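Local coordinates for fimbrial protein MyfA (Yersinia enterocolitica, PDB 5LND), which is the major subunit that assembles into the Myf fimbriae of pathogenic strains, a probable virulence factor on the bacterial surface, at residues S30-P42 with D71-E83. Numbering follows the deposited sequence.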
loop_
_atom_site.group_PDB
_atom_site.type_symbol
_atom_site.label_atom_id
_atom_site.label_comp_id
_atom_site.label_asym_id
_atom_site.label_seq_id
_atom_site.Cartn_x
_atom_site.Cartn_y
_atom_site.Cartn_z
ATOM N N SER B 30 6.657 3.537 -30.776
ATOM C CA SER B 30 7.069 3.879 -32.131
ATOM C C SER B 30 6.324 3.154 -33.248
ATOM O O SER B 30 5.990 1.973 -33.128
ATOM C CB SER B 30 8.569 3.647 -32.299
ATOM O OG SER B 30 9.306 4.543 -31.498
ATOM N N ASP B 31 6.076 3.897 -34.329
ATOM C CA ASP B 31 5.688 3.342 -35.625
ATOM C C ASP B 31 5.676 4.422 -36.695
ATOM O O ASP B 31 5.078 5.477 -36.509
ATOM C CB ASP B 31 4.316 2.682 -35.576
ATOM C CG ASP B 31 4.112 1.711 -36.718
ATOM O OD1 ASP B 31 4.966 1.673 -37.625
ATOM O OD2 ASP B 31 3.100 0.986 -36.715
ATOM N N SER B 32 6.321 4.143 -37.823
ATOM C CA SER B 32 6.308 5.056 -38.962
ATOM C C SER B 32 5.139 4.756 -39.887
ATOM O O SER B 32 4.823 5.546 -40.771
ATOM C CB SER B 32 7.613 4.958 -39.737
ATOM O OG SER B 32 7.895 3.615 -40.094
ATOM N N GLY B 33 4.504 3.606 -39.682
ATOM C CA GLY B 33 3.293 3.273 -40.407
ATOM C C GLY B 33 2.164 4.172 -39.955
ATOM O O GLY B 33 2.210 4.721 -38.855
ATOM N N GLU B 34 1.151 4.332 -40.802
ATOM C CA GLU B 34 0.054 5.250 -40.510
ATOM C C GLU B 34 -0.828 4.739 -39.365
ATOM O O GLU B 34 -1.255 3.585 -39.372
ATOM C CB GLU B 34 -0.787 5.482 -41.767
ATOM C CG GLU B 34 -1.868 6.546 -41.603
ATOM C CD GLU B 34 -2.960 6.469 -42.659
ATOM O OE1 GLU B 34 -3.169 5.386 -43.243
ATOM O OE2 GLU B 34 -3.623 7.497 -42.896
ATOM N N HIS B 35 -1.090 5.606 -38.385
ATOM C CA HIS B 35 -1.913 5.263 -37.215
ATOM C C HIS B 35 -2.548 6.497 -36.575
ATOM O O HIS B 35 -2.066 7.607 -36.761
ATOM C CB HIS B 35 -1.076 4.519 -36.173
ATOM C CG HIS B 35 0.085 5.309 -35.651
ATOM N ND1 HIS B 35 1.302 5.356 -36.296
ATOM C CD2 HIS B 35 0.219 6.079 -34.545
ATOM C CE1 HIS B 35 2.133 6.122 -35.613
ATOM N NE2 HIS B 35 1.500 6.575 -34.547
ATOM N N LYS B 36 -3.616 6.296 -35.809
ATOM C CA LYS B 36 -4.300 7.408 -35.152
ATOM C C LYS B 36 -3.677 7.801 -33.816
ATOM O O LYS B 36 -3.402 8.975 -33.572
ATOM C CB LYS B 36 -5.776 7.083 -34.947
ATOM C CG LYS B 36 -6.599 8.277 -34.529
ATOM C CD LYS B 36 -8.037 7.883 -34.267
ATOM C CE LYS B 36 -8.869 9.084 -33.855
ATOM N NZ LYS B 36 -10.238 8.653 -33.517
ATOM N N GLY B 37 -3.451 6.818 -32.953
ATOM C CA GLY B 37 -2.918 7.097 -31.633
ATOM C C GLY B 37 -2.571 5.841 -30.867
ATOM O O GLY B 37 -2.414 4.771 -31.454
ATOM N N TRP B 38 -2.449 5.985 -29.550
ATOM C CA TRP B 38 -2.040 4.890 -28.673
ATOM C C TRP B 38 -2.900 4.800 -27.412
ATOM O O TRP B 38 -3.455 5.793 -26.951
ATOM C CB TRP B 38 -0.572 5.066 -28.257
ATOM C CG TRP B 38 0.392 5.264 -29.397
ATOM C CD1 TRP B 38 0.697 6.437 -30.019
ATOM C CD2 TRP B 38 1.174 4.253 -30.043
ATOM N NE1 TRP B 38 1.625 6.220 -31.009
ATOM C CE2 TRP B 38 1.931 4.885 -31.045
ATOM C CE3 TRP B 38 1.309 2.875 -29.867
ATOM C CZ2 TRP B 38 2.812 4.181 -31.872
ATOM C CZ3 TRP B 38 2.180 2.187 -30.678
ATOM C CH2 TRP B 38 2.918 2.836 -31.669
ATOM N N ASN B 39 -3.007 3.596 -26.870
ATOM C CA ASN B 39 -3.530 3.391 -25.536
ATOM C C ASN B 39 -2.426 2.834 -24.648
ATOM O O ASN B 39 -1.593 2.064 -25.113
ATOM C CB ASN B 39 -4.709 2.422 -25.571
ATOM C CG ASN B 39 -5.935 3.027 -26.205
ATOM O OD1 ASN B 39 -6.190 4.217 -26.056
ATOM N ND2 ASN B 39 -6.708 2.209 -26.917
ATOM N N VAL B 40 -2.394 3.252 -23.388
ATOM C CA VAL B 40 -1.588 2.565 -22.392
ATOM C C VAL B 40 -2.553 2.109 -21.304
ATOM O O VAL B 40 -3.102 2.935 -20.574
ATOM C CB VAL B 40 -0.466 3.449 -21.810
ATOM C CG1 VAL B 40 0.451 2.629 -20.910
ATOM C CG2 VAL B 40 0.332 4.084 -22.908
ATOM N N ARG B 41 -2.782 0.799 -21.225
ATOM C CA ARG B 41 -3.765 0.243 -20.305
ATOM C C ARG B 41 -3.125 -0.535 -19.161
ATOM O O ARG B 41 -2.483 -1.560 -19.390
ATOM C CB ARG B 41 -4.700 -0.702 -21.055
ATOM C CG ARG B 41 -5.347 -0.121 -22.296
ATOM C CD ARG B 41 -6.482 -1.003 -22.727
ATOM N NE ARG B 41 -7.283 -0.418 -23.792
ATOM C CZ ARG B 41 -8.489 0.098 -23.599
ATOM N NH1 ARG B 41 -8.998 0.089 -22.383
ATOM N NH2 ARG B 41 -9.183 0.617 -24.603
ATOM N N PRO B 42 -3.326 -0.073 -17.918
ATOM C CA PRO B 42 -2.789 -0.778 -16.744
ATOM C C PRO B 42 -3.324 -2.198 -16.629
ATOM O O PRO B 42 -4.479 -2.445 -16.962
ATOM C CB PRO B 42 -3.307 0.053 -15.566
ATOM C CG PRO B 42 -3.562 1.411 -16.132
ATOM C CD PRO B 42 -4.019 1.175 -17.552
ATOM N N ASP B 71 -9.899 4.572 -17.004
ATOM C CA ASP B 71 -9.023 3.538 -16.460
ATOM C C ASP B 71 -7.689 3.363 -17.188
ATOM O O ASP B 71 -6.917 2.457 -16.862
ATOM C CB ASP B 71 -9.752 2.195 -16.438
ATOM C CG ASP B 71 -10.122 1.713 -17.828
ATOM O OD1 ASP B 71 -10.077 2.514 -18.777
ATOM O OD2 ASP B 71 -10.468 0.526 -17.979
ATOM N N HIS B 72 -7.408 4.218 -18.168
ATOM C CA HIS B 72 -6.189 4.061 -18.962
ATOM C C HIS B 72 -5.765 5.367 -19.590
ATOM O O HIS B 72 -6.529 6.327 -19.621
ATOM C CB HIS B 72 -6.379 2.997 -20.047
ATOM C CG HIS B 72 -7.341 3.391 -21.127
ATOM N ND1 HIS B 72 -8.699 3.188 -21.024
ATOM C CD2 HIS B 72 -7.139 3.976 -22.333
ATOM C CE1 HIS B 72 -9.292 3.637 -22.116
ATOM N NE2 HIS B 72 -8.369 4.121 -22.926
ATOM N N TRP B 73 -4.535 5.403 -20.079
ATOM C CA TRP B 73 -4.051 6.590 -20.751
ATOM C C TRP B 73 -4.221 6.425 -22.246
ATOM O O TRP B 73 -4.250 5.308 -22.756
ATOM C CB TRP B 73 -2.590 6.874 -20.416
ATOM C CG TRP B 73 -2.349 7.298 -18.996
ATOM C CD1 TRP B 73 -2.476 8.550 -18.476
ATOM C CD2 TRP B 73 -1.923 6.458 -17.916
ATOM N NE1 TRP B 73 -2.154 8.541 -17.142
ATOM C CE2 TRP B 73 -1.814 7.267 -16.772
ATOM C CE3 TRP B 73 -1.624 5.099 -17.811
ATOM C CZ2 TRP B 73 -1.414 6.758 -15.531
ATOM C CZ3 TRP B 73 -1.230 4.599 -16.588
ATOM C CH2 TRP B 73 -1.134 5.422 -15.464
ATOM N N TRP B 74 -4.357 7.539 -22.946
ATOM C CA TRP B 74 -4.496 7.503 -24.391
ATOM C C TRP B 74 -4.011 8.814 -24.969
ATOM O O TRP B 74 -3.882 9.812 -24.264
ATOM C CB TRP B 74 -5.949 7.269 -24.786
ATOM C CG TRP B 74 -6.841 8.408 -24.439
ATOM C CD1 TRP B 74 -7.355 8.692 -23.220
ATOM C CD2 TRP B 74 -7.344 9.412 -25.331
ATOM N NE1 TRP B 74 -8.140 9.815 -23.286
ATOM C CE2 TRP B 74 -8.153 10.274 -24.574
ATOM C CE3 TRP B 74 -7.187 9.663 -26.694
ATOM C CZ2 TRP B 74 -8.801 11.376 -25.134
ATOM C CZ3 TRP B 74 -7.829 10.757 -27.246
ATOM C CH2 TRP B 74 -8.630 11.595 -26.469
ATOM N N ILE B 75 -3.744 8.804 -26.262
ATOM C CA ILE B 75 -3.342 10.002 -26.958
ATOM C C ILE B 75 -3.647 9.784 -28.431
ATOM O O ILE B 75 -3.563 8.654 -28.933
ATOM C CB ILE B 75 -1.839 10.308 -26.722
ATOM C CG1 ILE B 75 -1.493 11.738 -27.136
ATOM C CG2 ILE B 75 -0.960 9.306 -27.441
ATOM C CD1 ILE B 75 -0.024 12.085 -26.925
ATOM N N ASP B 76 -4.059 10.848 -29.114
ATOM C CA ASP B 76 -4.135 10.813 -30.566
ATOM C C ASP B 76 -2.863 11.442 -31.111
ATOM O O ASP B 76 -2.746 12.667 -31.170
ATOM C CB ASP B 76 -5.343 11.586 -31.083
ATOM C CG ASP B 76 -6.652 10.871 -30.860
ATOM O OD1 ASP B 76 -6.684 9.638 -30.711
ATOM O OD2 ASP B 76 -7.666 11.580 -30.844
ATOM N N ASP B 77 -1.902 10.602 -31.483
ATOM C CA ASP B 77 -0.625 11.074 -32.010
ATOM C C ASP B 77 -0.205 10.150 -33.139
ATOM O O ASP B 77 0.054 8.962 -32.924
ATOM C CB ASP B 77 0.447 11.092 -30.910
ATOM C CG ASP B 77 1.767 11.694 -31.372
ATOM O OD1 ASP B 77 2.414 11.116 -32.268
ATOM O OD2 ASP B 77 2.178 12.732 -30.818
ATOM N N GLY B 78 -0.144 10.696 -34.345
ATOM C CA GLY B 78 0.126 9.891 -35.518
ATOM C C GLY B 78 1.569 9.933 -35.966
ATOM O O GLY B 78 1.926 9.283 -36.944
ATOM N N SER B 79 2.396 10.688 -35.244
ATOM C CA SER B 79 3.817 10.784 -35.565
ATOM C C SER B 79 4.508 9.427 -35.448
ATOM O O SER B 79 3.921 8.445 -34.989
ATOM C CB SER B 79 4.512 11.821 -34.689
ATOM O OG SER B 79 4.540 11.420 -33.343
ATOM N N GLU B 80 5.754 9.367 -35.890
ATOM C CA GLU B 80 6.488 8.115 -35.871
ATOM C C GLU B 80 6.914 7.699 -34.470
ATOM O O GLU B 80 7.233 6.535 -34.243
ATOM C CB GLU B 80 7.714 8.211 -36.764
ATOM C CG GLU B 80 8.735 9.200 -36.258
ATOM C CD GLU B 80 9.778 9.507 -37.294
ATOM O OE1 GLU B 80 9.679 8.959 -38.415
ATOM O OE2 GLU B 80 10.688 10.304 -36.993
ATOM N N ARG B 81 6.923 8.643 -33.535
ATOM C CA ARG B 81 7.388 8.343 -32.192
ATOM C C ARG B 81 6.744 9.202 -31.117
ATOM O O ARG B 81 6.748 10.431 -31.204
ATOM C CB ARG B 81 8.901 8.484 -32.129
ATOM C CG ARG B 81 9.503 7.887 -30.886
ATOM C CD ARG B 81 10.958 7.548 -31.103
ATOM N NE ARG B 81 11.860 8.629 -30.725
ATOM C CZ ARG B 81 12.718 8.567 -29.710
ATOM N NH1 ARG B 81 12.796 7.473 -28.964
ATOM N NH2 ARG B 81 13.505 9.600 -29.443
ATOM N N VAL B 82 6.181 8.535 -30.110
ATOM C CA VAL B 82 5.675 9.194 -28.910
ATOM C C VAL B 82 6.487 8.784 -27.683
ATOM O O VAL B 82 6.773 7.604 -27.475
ATOM C CB VAL B 82 4.214 8.818 -28.633
ATOM C CG1 VAL B 82 3.710 9.519 -27.378
ATOM C CG2 VAL B 82 3.351 9.157 -29.817
ATOM N N GLU B 83 6.843 9.765 -26.865
ATOM C CA GLU B 83 7.458 9.491 -25.579
ATOM C C GLU B 83 6.578 9.994 -24.455
ATOM O O GLU B 83 5.858 10.985 -24.610
ATOM C CB GLU B 83 8.818 10.167 -25.489
ATOM C CG GLU B 83 9.692 9.911 -26.691
ATOM C CD GLU B 83 11.139 10.168 -26.402
ATOM O OE1 GLU B 83 11.455 10.567 -25.263
ATOM O OE2 GLU B 83 11.962 9.964 -27.308
HETATM O O HOH W 1 4.190 7.861 -38.278
HETATM O O HOH W 2 2.944 8.181 -40.088
HETATM O O HOH W 3 0.280 8.531 -38.728
HETATM O O HOH W 4 -8.780 5.399 -25.213
HETATM O O HOH W 5 -8.160 -0.014 -19.695
#
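Trp38 and Val40 pair with Ile75 and Trp73 where strands 37-42 and 72-75 run antiparallel, 171° between their directions, and each couple exchanges two backbone hydrogen bonds, the shortest from Val40 N to Trp73 O (2.8 Å). A separate bridge joins Ser30 to Arg81, with Asp31 N donating to Glu80 O (2.9 Å). On the face bearing Asn39 and Trp74, the Arg41 guanidinium lies alongside the His72 imidazole, NH1 over the ring near its rim and the planes 33° apart. The His72 ring is fixed at both nitrogens: ND1 donates to Asp71 OD1 (2.7 Å), and a water lies 2.7 Å from His72 NE2 and donates to Asn39 OD1. Glu106 takes a salt bridge from Arg41 NE and a hydrogen bond from Asn39 ND2, tying the pair to strand 97-108. On the inward face, the Trp38 indole meets Val82 of the opposing sheet, the two side chains running in opposite directions, Val82 CG2 3.6 Å from Trp38 NE1, while Ile75 CG2 meets the indole edge. Pro42 CG touches Trp73 CZ3 (4.0 Å), and Trp68 and Phe86 pack edge-to-face on that indole. In the turns, His35 CG sits between its backbone N and carbonyl carbon (chi1 61°), bringing the ring against Gly78, whose CA makes an off-centre CH-pi contact with it; ND1 donates to Gly33 O (2.8 Å), which holds the ring's rotation. The two antiparallel pairings belong to different sheets, so both segments pass from one sheet to the other here, as in the Ig-like beta sandwich of fimbrial subunits.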